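Local coordinates for peroxisomal membrane protein LPX1 (Saccharomyces cerevisiae, PDB 2Y6U), which hydrolyses acyl esters in the peroxisome, with acyl esterase, triacylglycerol lipase and phospholipase A activity, at residues A[29-34]-A[103-108]; A[112-118]-A[146-150]. All blocks are in the same frame, centred on the assembly; numbering follows the deposited sequence.

In the fold
Contact 1 (29-34 with 103-108) comes first along the chain and closes before contact 2 (112-118 with 146-150) opens; their centres are about 16 Å apart, and only a short linker separates residue 108 from residue 112. Contact 1, about 19 Å from the centre of the chain, joins the loop ahead of strand 35-40 to the end of helix 98-103, where the second subunit also reaches. Contact 2, about 8 Å from that centre and fully buried, packs helix 114-125 against helix 146-157, which follows strand 137-144 of the mixed eight-stranded sheet. The chain of this alpha/beta-hydrolase fold thus passes from a partly buried, largely polar contact near the second subunit to a buried, mainly apolar one.

Contact 1: residues A[29-34]-A[103-108]; sequences DRLELT and RNRGRL
Both segments are largely irregular: 29-34 runs extended, while 103-108 leaves helix 98-103 and turns, with Arg107 N bonded to Asn104 O at 2.8 Å. CA atoms approach most closely at Leu31-Asn104 (6.0 Å) and Asp29-Arg107 (6.1 Å). Arg103, its first three chi angles all m, curls so that NE meets Glu32 OE1 at 3.1 Å and NH2 meets Glu32 OE2 at 2.8 Å, a two-pronged salt bridge. Asn104, the first non-helical residue, reads the backbone of Glu32 with its amide: Glu32 N donates to Asn104 OD1 (2.9 Å), and Asn104 ND2 donates to Glu32 O (2.7 Å). Extended Arg107 (mtt) brings NH1 2.8 Å from Glu32 OE1, a second salt bridge that completes a Glu32-Arg103-Arg107 network; its CB packs 3.4 Å from Leu31 CD2. Leu108 CD2 lies 3.8 Å from that same methyl. Asp29 instead salt-bridges Arg363 of the second subunit. Two guanidinium groups thus share one carboxylate, a net positive trio, and charge pairing joins directional amide-backbone bonds in holding loop to turn.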
ATOM      1  N   ASP A  29      -6.927  12.388 -15.793  1.00 34.22           N
ATOM      2  CA  ASP A  29      -6.729  13.396 -14.724  1.00 30.80           C
ATOM      3  C   ASP A  29      -5.818  12.843 -13.649  1.00 30.12           C
ATOM      4  O   ASP A  29      -5.834  11.658 -13.412  1.00 28.07           O
ATOM      5  CB  ASP A  29      -8.040  13.702 -14.072  1.00 28.97           C
ATOM      6  CG  ASP A  29      -8.977  14.543 -15.018  1.00 31.24           C
ATOM      7  OD1 ASP A  29      -8.525  15.216 -15.992  1.00 32.16           O
ATOM      8  OD2 ASP A  29     -10.189  14.475 -14.770  1.00 34.96           O
ATOM      9  N   ARG A  30      -5.076  13.710 -12.977  1.00 29.31           N
ATOM     10  CA  ARG A  30      -4.255  13.225 -11.855  1.00 29.29           C
ATOM     11  C   ARG A  30      -4.522  14.201 -10.730  1.00 28.19           C
ATOM     12  O   ARG A  30      -4.396  15.420 -10.891  1.00 30.58           O
ATOM     13  CB  ARG A  30      -2.753  13.226 -12.180  1.00 29.28           C
ATOM     14  CG  ARG A  30      -2.347  12.210 -13.184  1.00 32.48           C
ATOM     15  CD  ARG A  30      -2.541  10.766 -12.697  1.00 34.07           C
ATOM     16  NE  ARG A  30      -2.126   9.766 -13.712  1.00 31.59           N
ATOM     17  CZ  ARG A  30      -2.902   9.204 -14.607  1.00 34.73           C
ATOM     18  NH1 ARG A  30      -4.192   9.529 -14.719  1.00 32.54           N
ATOM     19  NH2 ARG A  30      -2.399   8.280 -15.400  1.00 37.91           N
ATOM     20  N   LEU A  31      -4.837  13.668  -9.589  1.00 25.53           N
ATOM     21  CA  LEU A  31      -5.096  14.490  -8.421  1.00 24.89           C
ATOM     22  C   LEU A  31      -3.834  14.846  -7.667  1.00 25.94           C
ATOM     23  O   LEU A  31      -2.768  14.216  -7.789  1.00 24.37           O
ATOM     24  CB  LEU A  31      -6.093  13.749  -7.489  1.00 25.94           C
ATOM     25  CG  LEU A  31      -7.453  13.362  -8.125  1.00 26.62           C
ATOM     26  CD1 LEU A  31      -8.276  12.527  -7.021  1.00 23.26           C
ATOM     27  CD2 LEU A  31      -8.223  14.610  -8.682  1.00 24.75           C
ATOM     28  N   GLU A  32      -3.971  15.908  -6.901  1.00 25.76           N
ATOM     29  CA  GLU A  32      -2.911  16.406  -6.012  1.00 27.20           C
ATOM     30  C   GLU A  32      -3.429  16.393  -4.590  1.00 27.88           C
ATOM     31  O   GLU A  32      -4.660  16.475  -4.300  1.00 27.87           O
ATOM     32  CB  GLU A  32      -2.545  17.849  -6.395  1.00 29.03           C
ATOM     33  CG  GLU A  32      -1.771  17.865  -7.736  1.00 32.73           C
ATOM     34  CD  GLU A  32      -1.514  19.236  -8.264  1.00 41.87           C
ATOM     35  OE1 GLU A  32      -2.468  19.903  -8.625  1.00 41.50           O
ATOM     36  OE2 GLU A  32      -0.348  19.612  -8.361  1.00 45.79           O
ATOM     37  N   LEU A  33      -2.454  16.493  -3.707  1.00 27.79           N
ATOM     38  CA  LEU A  33      -2.663  16.664  -2.271  1.00 27.82           C
ATOM     39  C   LEU A  33      -1.923  17.854  -1.741  1.00 27.97           C
ATOM     40  O   LEU A  33      -0.816  18.075  -2.162  1.00 27.24           O
ATOM     41  CB  LEU A  33      -2.087  15.441  -1.537  1.00 28.33           C
ATOM     42  CG  LEU A  33      -2.698  14.055  -1.825  1.00 28.71           C
ATOM     43  CD1 LEU A  33      -1.656  12.904  -1.561  1.00 29.27           C
ATOM     44  CD2 LEU A  33      -4.000  14.067  -0.989  1.00 28.20           C
ATOM     45  N   THR A  34      -2.571  18.639  -0.898  1.00 27.91           N
ATOM     46  CA  THR A  34      -1.909  19.765  -0.172  1.00 29.68           C
ATOM     47  C   THR A  34      -1.940  19.440   1.298  1.00 28.77           C
ATOM     48  O   THR A  34      -2.966  18.922   1.805  1.00 29.09           O
ATOM     49  CB  THR A  34      -2.647  21.099  -0.380  1.00 32.01           C
ATOM     50  OG1 THR A  34      -2.600  21.411  -1.766  1.00 32.42           O
ATOM     51  CG2 THR A  34      -1.986  22.224   0.419  1.00 32.67           C
ATOM     52  N   ARG A 103      -7.116  22.687  -5.254  1.00 31.63           N
ATOM     53  CA  ARG A 103      -6.124  22.312  -6.308  1.00 35.19           C
ATOM     54  C   ARG A 103      -6.762  21.403  -7.380  1.00 32.77           C
ATOM     55  O   ARG A 103      -6.398  21.503  -8.534  1.00 34.77           O
ATOM     56  CB  ARG A 103      -4.974  21.479  -5.774  1.00 34.80           C
ATOM     57  CG  ARG A 103      -3.816  22.153  -5.059  1.00 43.11           C
ATOM     58  CD  ARG A 103      -2.913  22.964  -5.860  1.00 50.95           C
ATOM     59  NE  ARG A 103      -1.916  22.304  -6.705  1.00 56.77           N
ATOM     60  CZ  ARG A 103      -0.789  22.928  -7.111  1.00 55.96           C
ATOM     61  NH1 ARG A 103      -0.507  24.116  -6.639  1.00 57.99           N
ATOM     62  NH2 ARG A 103       0.102  22.360  -7.913  1.00 55.38           N
ATOM     63  N   ASN A 104      -7.672  20.524  -6.915  1.00 29.81           N
ATOM     64  CA  ASN A 104      -8.288  19.478  -7.699  1.00 29.21           C
ATOM     65  C   ASN A 104      -9.632  19.926  -8.354  1.00 32.02           C
ATOM     66  O   ASN A 104     -10.303  19.114  -9.022  1.00 31.24           O
ATOM     67  CB  ASN A 104      -8.524  18.263  -6.832  1.00 25.07           C
ATOM     68  CG  ASN A 104      -7.226  17.588  -6.454  1.00 24.88           C
ATOM     69  OD1 ASN A 104      -6.328  17.564  -7.274  1.00 26.48           O
ATOM     70  ND2 ASN A 104      -7.156  17.008  -5.278  1.00 22.60           N
ATOM     71  N   ARG A 105      -9.917  21.225  -8.318  1.00 34.16           N
ATOM     72  CA  ARG A 105     -11.131  21.722  -8.969  1.00 36.66           C
ATOM     73  C   ARG A 105     -11.248  21.255 -10.392  1.00 37.19           C
ATOM     74  O   ARG A 105     -10.362  21.468 -11.225  1.00 36.72           O
ATOM     75  CB  ARG A 105     -11.248  23.269  -8.882  1.00 41.03           C
ATOM     76  CG  ARG A 105     -11.424  23.701  -7.409  1.00 49.83           C
ATOM     77  CD  ARG A 105     -12.900  23.649  -6.874  1.00 58.30           C
ATOM     78  NE  ARG A 105     -13.291  24.771  -5.970  1.00 62.38           N
ATOM     79  CZ  ARG A 105     -13.534  24.665  -4.642  1.00 61.79           C
ATOM     80  NH1 ARG A 105     -13.387  23.492  -3.987  1.00 50.62           N
ATOM     81  NH2 ARG A 105     -13.907  25.763  -3.954  1.00 66.20           N
ATOM     82  N   GLY A 106     -12.397  20.647 -10.709  1.00 36.28           N
ATOM     83  CA  GLY A 106     -12.681  20.143 -12.057  1.00 36.21           C
ATOM     84  C   GLY A 106     -12.161  18.710 -12.330  1.00 33.32           C
ATOM     85  O   GLY A 106     -12.491  18.172 -13.354  1.00 34.83           O
ATOM     86  N   ARG A 107     -11.292  18.176 -11.476  1.00 30.23           N
ATOM     87  CA  ARG A 107     -10.723  16.845 -11.649  1.00 31.50           C
ATOM     88  C   ARG A 107     -11.421  15.738 -10.905  1.00 30.27           C
ATOM     89  O   ARG A 107     -11.223  14.567 -11.251  1.00 29.13           O
ATOM     90  CB  ARG A 107      -9.298  16.771 -11.123  1.00 31.03           C
ATOM     91  CG  ARG A 107      -8.333  17.741 -11.774  1.00 35.03           C
ATOM     92  CD  ARG A 107      -6.960  17.643 -11.035  1.00 38.55           C
ATOM     93  NE  ARG A 107      -6.064  18.690 -11.589  1.00 47.98           N
ATOM     94  CZ  ARG A 107      -5.038  19.199 -10.899  1.00 51.16           C
ATOM     95  NH1 ARG A 107      -4.772  18.765  -9.654  1.00 44.34           N
ATOM     96  NH2 ARG A 107      -4.309  20.165 -11.440  1.00 52.84           N
ATOM     97  N   LEU A 108     -12.184  16.093  -9.870  1.00 30.16           N
ATOM     98  CA  LEU A 108     -12.772  15.088  -8.983  1.00 28.84           C
ATOM     99  C   LEU A 108     -13.999  14.390  -9.624  1.00 29.22           C
ATOM    100  O   LEU A 108     -14.750  14.979 -10.327  1.00 32.07           O
ATOM    101  CB  LEU A 108     -13.171  15.723  -7.670  1.00 28.14           C
ATOM    102  CG  LEU A 108     -12.066  16.293  -6.773  1.00 28.69           C
ATOM    103  CD1 LEU A 108     -12.721  17.170  -5.656  1.00 27.37           C
ATOM    104  CD2 LEU A 108     -11.082  15.180  -6.317  1.00 25.50           C
TER

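Contact 2: residues A[112-118]-A[146-150]; sequences FNWIDGA and MGGFQ
Trp114 lays its indole across the side chain of Met146: Met146 CG sits 3.6 Å from the centroid of the six-membered ring, 15° off the normal, a CH-pi contact, and Met146 SD lies 4.2 Å from the five-membered centroid, over the face. Chi1 of Trp114 is m and chi2 near 0°; Met146 is t, t, p. The same sulfur meets the edge of Phe112, with SD 3.6 Å from Phe112 CE2, so one thioether makes two Met-aromatic contacts. The indole edge in turn points at the face of Phe149 (chi1 t), a T-shaped pair with centroids 5.2 Å apart and planes at 87°, while Ile115 CG1 touches the edge of Phe149 at CE1, 3.9 Å away. Phe272 meets both rings.

Helices 114-118 and 146-150 cross at -63° with their axes 9.5 Å apart. Asn113 is the N-cap of the first: its OD1 accepts from Asp116 N at 3.1 Å and, weakly, from Ile115 N at 2.8 Å. Ser145 links strand 137-144 to helix 146-157; with Gly143 and Gly147 it fits a GxSxG pattern consistent with the nucleophile elbow of alpha/beta hydrolases, and the packing begins within that probable elbow, at Met146.

Gln150 supplies the polar link, NE2 donating to Trp114 O at 3.0 Å and 165°. Its NE2 also approaches Gly117 CA at 3.5 Å, and a CB modelled on Gly117 would fall 2.3 Å from it, a clash that glycine avoids. Farther along, Ala118 and Gln150 bring their CA atoms to 5.1 Å, with Ala118 CB 3.8 Å from Gln150 O.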
ATOM      1  N   PHE A 112     -15.245   8.593  -4.178  1.00 27.26           N
ATOM      2  CA  PHE A 112     -14.189   8.823  -3.236  1.00 25.60           C
ATOM      3  C   PHE A 112     -14.059   7.620  -2.276  1.00 24.09           C
ATOM      4  O   PHE A 112     -14.948   7.337  -1.433  1.00 27.37           O
ATOM      5  CB  PHE A 112     -14.428  10.123  -2.470  1.00 27.27           C
ATOM      6  CG  PHE A 112     -13.434  10.366  -1.419  1.00 26.70           C
ATOM      7  CD1 PHE A 112     -12.094  10.481  -1.727  1.00 30.81           C
ATOM      8  CD2 PHE A 112     -13.809  10.380  -0.104  1.00 30.46           C
ATOM      9  CE1 PHE A 112     -11.153  10.639  -0.725  1.00 31.91           C
ATOM     10  CE2 PHE A 112     -12.881  10.651   0.878  1.00 29.58           C
ATOM     11  CZ  PHE A 112     -11.612  10.734   0.618  1.00 28.84           C
ATOM     12  N   ASN A 113     -12.983   6.853  -2.480  1.00 24.15           N
ATOM     13  CA  ASN A 113     -12.799   5.579  -1.810  1.00 21.89           C
ATOM     14  C   ASN A 113     -11.833   5.903  -0.635  1.00 21.55           C
ATOM     15  O   ASN A 113     -10.681   6.372  -0.829  1.00 22.72           O
ATOM     16  CB  ASN A 113     -12.188   4.574  -2.820  1.00 20.98           C
ATOM     17  CG  ASN A 113     -11.830   3.254  -2.185  1.00 25.32           C
ATOM     18  OD1 ASN A 113     -11.030   3.258  -1.207  1.00 25.13           O
ATOM     19  ND2 ASN A 113     -12.299   2.139  -2.743  1.00 22.62           N
ATOM     20  N   TRP A 114     -12.242   5.659   0.596  1.00 20.12           N
ATOM     21  CA  TRP A 114     -11.461   6.168   1.732  1.00 20.75           C
ATOM     22  C   TRP A 114     -10.123   5.433   1.815  1.00 20.34           C
ATOM     23  O   TRP A 114      -9.181   5.985   2.421  1.00 22.24           O
ATOM     24  CB  TRP A 114     -12.218   5.980   3.041  1.00 22.46           C
ATOM     25  CG  TRP A 114     -13.448   6.779   3.199  1.00 21.86           C
ATOM     26  CD1 TRP A 114     -13.996   7.666   2.291  1.00 24.88           C
ATOM     27  CD2 TRP A 114     -14.243   6.833   4.338  1.00 23.50           C
ATOM     28  NE1 TRP A 114     -15.169   8.173   2.781  1.00 25.44           N
ATOM     29  CE2 TRP A 114     -15.307   7.766   4.070  1.00 25.47           C
ATOM     30  CE3 TRP A 114     -14.217   6.184   5.577  1.00 23.46           C
ATOM     31  CZ2 TRP A 114     -16.299   8.024   4.984  1.00 26.80           C
ATOM     32  CZ3 TRP A 114     -15.125   6.505   6.512  1.00 28.23           C
ATOM     33  CH2 TRP A 114     -16.244   7.382   6.194  1.00 29.71           C
ATOM     34  N   ILE A 115     -10.040   4.215   1.243  1.00 21.20           N
ATOM     35  CA  ILE A 115      -8.785   3.452   1.209  1.00 20.81           C
ATOM     36  C   ILE A 115      -7.760   4.139   0.271  1.00 21.55           C
ATOM     37  O   ILE A 115      -6.567   4.211   0.576  1.00 20.85           O
ATOM     38  CB  ILE A 115      -8.953   2.015   0.922  1.00 20.79           C
ATOM     39  CG1 ILE A 115      -9.911   1.326   1.939  1.00 22.34           C
ATOM     40  CG2 ILE A 115      -7.525   1.290   0.967  1.00 19.61           C
ATOM     41  CD1 ILE A 115     -10.312  -0.073   1.593  1.00 24.37           C
ATOM     42  N   ASP A 116      -8.220   4.629  -0.863  1.00 21.34           N
ATOM     43  CA  ASP A 116      -7.383   5.514  -1.747  1.00 21.57           C
ATOM     44  C   ASP A 116      -6.865   6.702  -0.907  1.00 20.92           C
ATOM     45  O   ASP A 116      -5.685   7.068  -0.988  1.00 20.79           O
ATOM     46  CB  ASP A 116      -8.163   6.068  -2.912  1.00 22.69           C
ATOM     47  CG  ASP A 116      -8.582   5.024  -3.927  1.00 25.59           C
ATOM     48  OD1 ASP A 116      -8.292   3.807  -3.810  1.00 26.94           O
ATOM     49  OD2 ASP A 116      -9.349   5.437  -4.891  1.00 24.63           O
ATOM     50  N   GLY A 117      -7.733   7.317  -0.123  1.00 21.11           N
ATOM     51  CA  GLY A 117      -7.329   8.402   0.743  1.00 19.84           C
ATOM     52  C   GLY A 117      -6.247   7.959   1.792  1.00 21.12           C
ATOM     53  O   GLY A 117      -5.344   8.707   2.096  1.00 22.24           O
ATOM     54  N   ALA A 118      -6.355   6.731   2.337  1.00 20.07           N
ATOM     55  CA  ALA A 118      -5.292   6.183   3.159  1.00 19.68           C
ATOM     56  C   ALA A 118      -4.007   5.974   2.417  1.00 19.28           C
ATOM     57  O   ALA A 118      -2.893   6.306   2.949  1.00 18.57           O
ATOM     58  CB  ALA A 118      -5.733   4.877   3.914  1.00 18.31           C
ATOM     59  N   MET A 146     -14.114   9.697   9.201  1.00 24.41           N
ATOM     60  CA  MET A 146     -13.342   9.149   8.084  1.00 23.92           C
ATOM     61  C   MET A 146     -11.842   8.960   8.357  1.00 23.03           C
ATOM     62  O   MET A 146     -11.255   7.924   7.959  1.00 21.44           O
ATOM     63  CB  MET A 146     -13.528  10.107   6.891  1.00 25.46           C
ATOM     64  CG  MET A 146     -12.834   9.799   5.699  1.00 28.19           C
ATOM     65  SD  MET A 146     -13.005  11.182   4.444  1.00 33.06           S
ATOM     66  CE  MET A 146     -12.214  12.455   5.074  1.00 26.20           C
ATOM     67  N   GLY A 147     -11.231   9.929   9.043  1.00 22.52           N
ATOM     68  CA  GLY A 147      -9.822   9.918   9.352  1.00 21.85           C
ATOM     69  C   GLY A 147      -9.440   8.774  10.273  1.00 22.28           C
ATOM     70  O   GLY A 147      -8.344   8.244  10.208  1.00 21.68           O
ATOM     71  N   GLY A 148     -10.376   8.370  11.106  1.00 21.24           N
ATOM     72  CA  GLY A 148     -10.189   7.219  11.995  1.00 21.29           C
ATOM     73  C   GLY A 148     -10.193   5.953  11.192  1.00 21.64           C
ATOM     74  O   GLY A 148      -9.352   5.061  11.430  1.00 21.89           O
ATOM     75  N   PHE A 149     -11.200   5.811  10.336  1.00 21.08           N
ATOM     76  CA  PHE A 149     -11.157   4.677   9.361  1.00 22.05           C
ATOM     77  C   PHE A 149      -9.757   4.659   8.694  1.00 22.63           C
ATOM     78  O   PHE A 149      -9.136   3.576   8.520  1.00 20.40           O
ATOM     79  CB  PHE A 149     -12.272   4.848   8.339  1.00 22.08           C
ATOM     80  CG  PHE A 149     -12.358   3.778   7.292  1.00 19.61           C
ATOM     81  CD1 PHE A 149     -11.416   3.748   6.230  1.00 19.38           C
ATOM     82  CD2 PHE A 149     -13.368   2.821   7.327  1.00 22.99           C
ATOM     83  CE1 PHE A 149     -11.527   2.765   5.237  1.00 21.49           C
ATOM     84  CE2 PHE A 149     -13.490   1.856   6.346  1.00 25.48           C
ATOM     85  CZ  PHE A 149     -12.562   1.810   5.288  1.00 22.52           C
ATOM     86  N   GLN A 150      -9.334   5.814   8.175  1.00 20.82           N
ATOM     87  CA  GLN A 150      -8.084   5.900   7.408  1.00 19.65           C
ATOM     88  C   GLN A 150      -6.835   5.610   8.196  1.00 19.07           C
ATOM     89  O   GLN A 150      -5.958   4.978   7.678  1.00 19.90           O
ATOM     90  CB  GLN A 150      -7.997   7.221   6.666  1.00 21.09           C
ATOM     91  CG  GLN A 150      -9.096   7.335   5.612  1.00 19.39           C
ATOM     92  CD  GLN A 150      -9.102   8.682   4.941  1.00 22.37           C
ATOM     93  OE1 GLN A 150      -8.978   9.712   5.609  1.00 23.59           O
ATOM     94  NE2 GLN A 150      -9.305   8.697   3.644  1.00 20.46           N
TER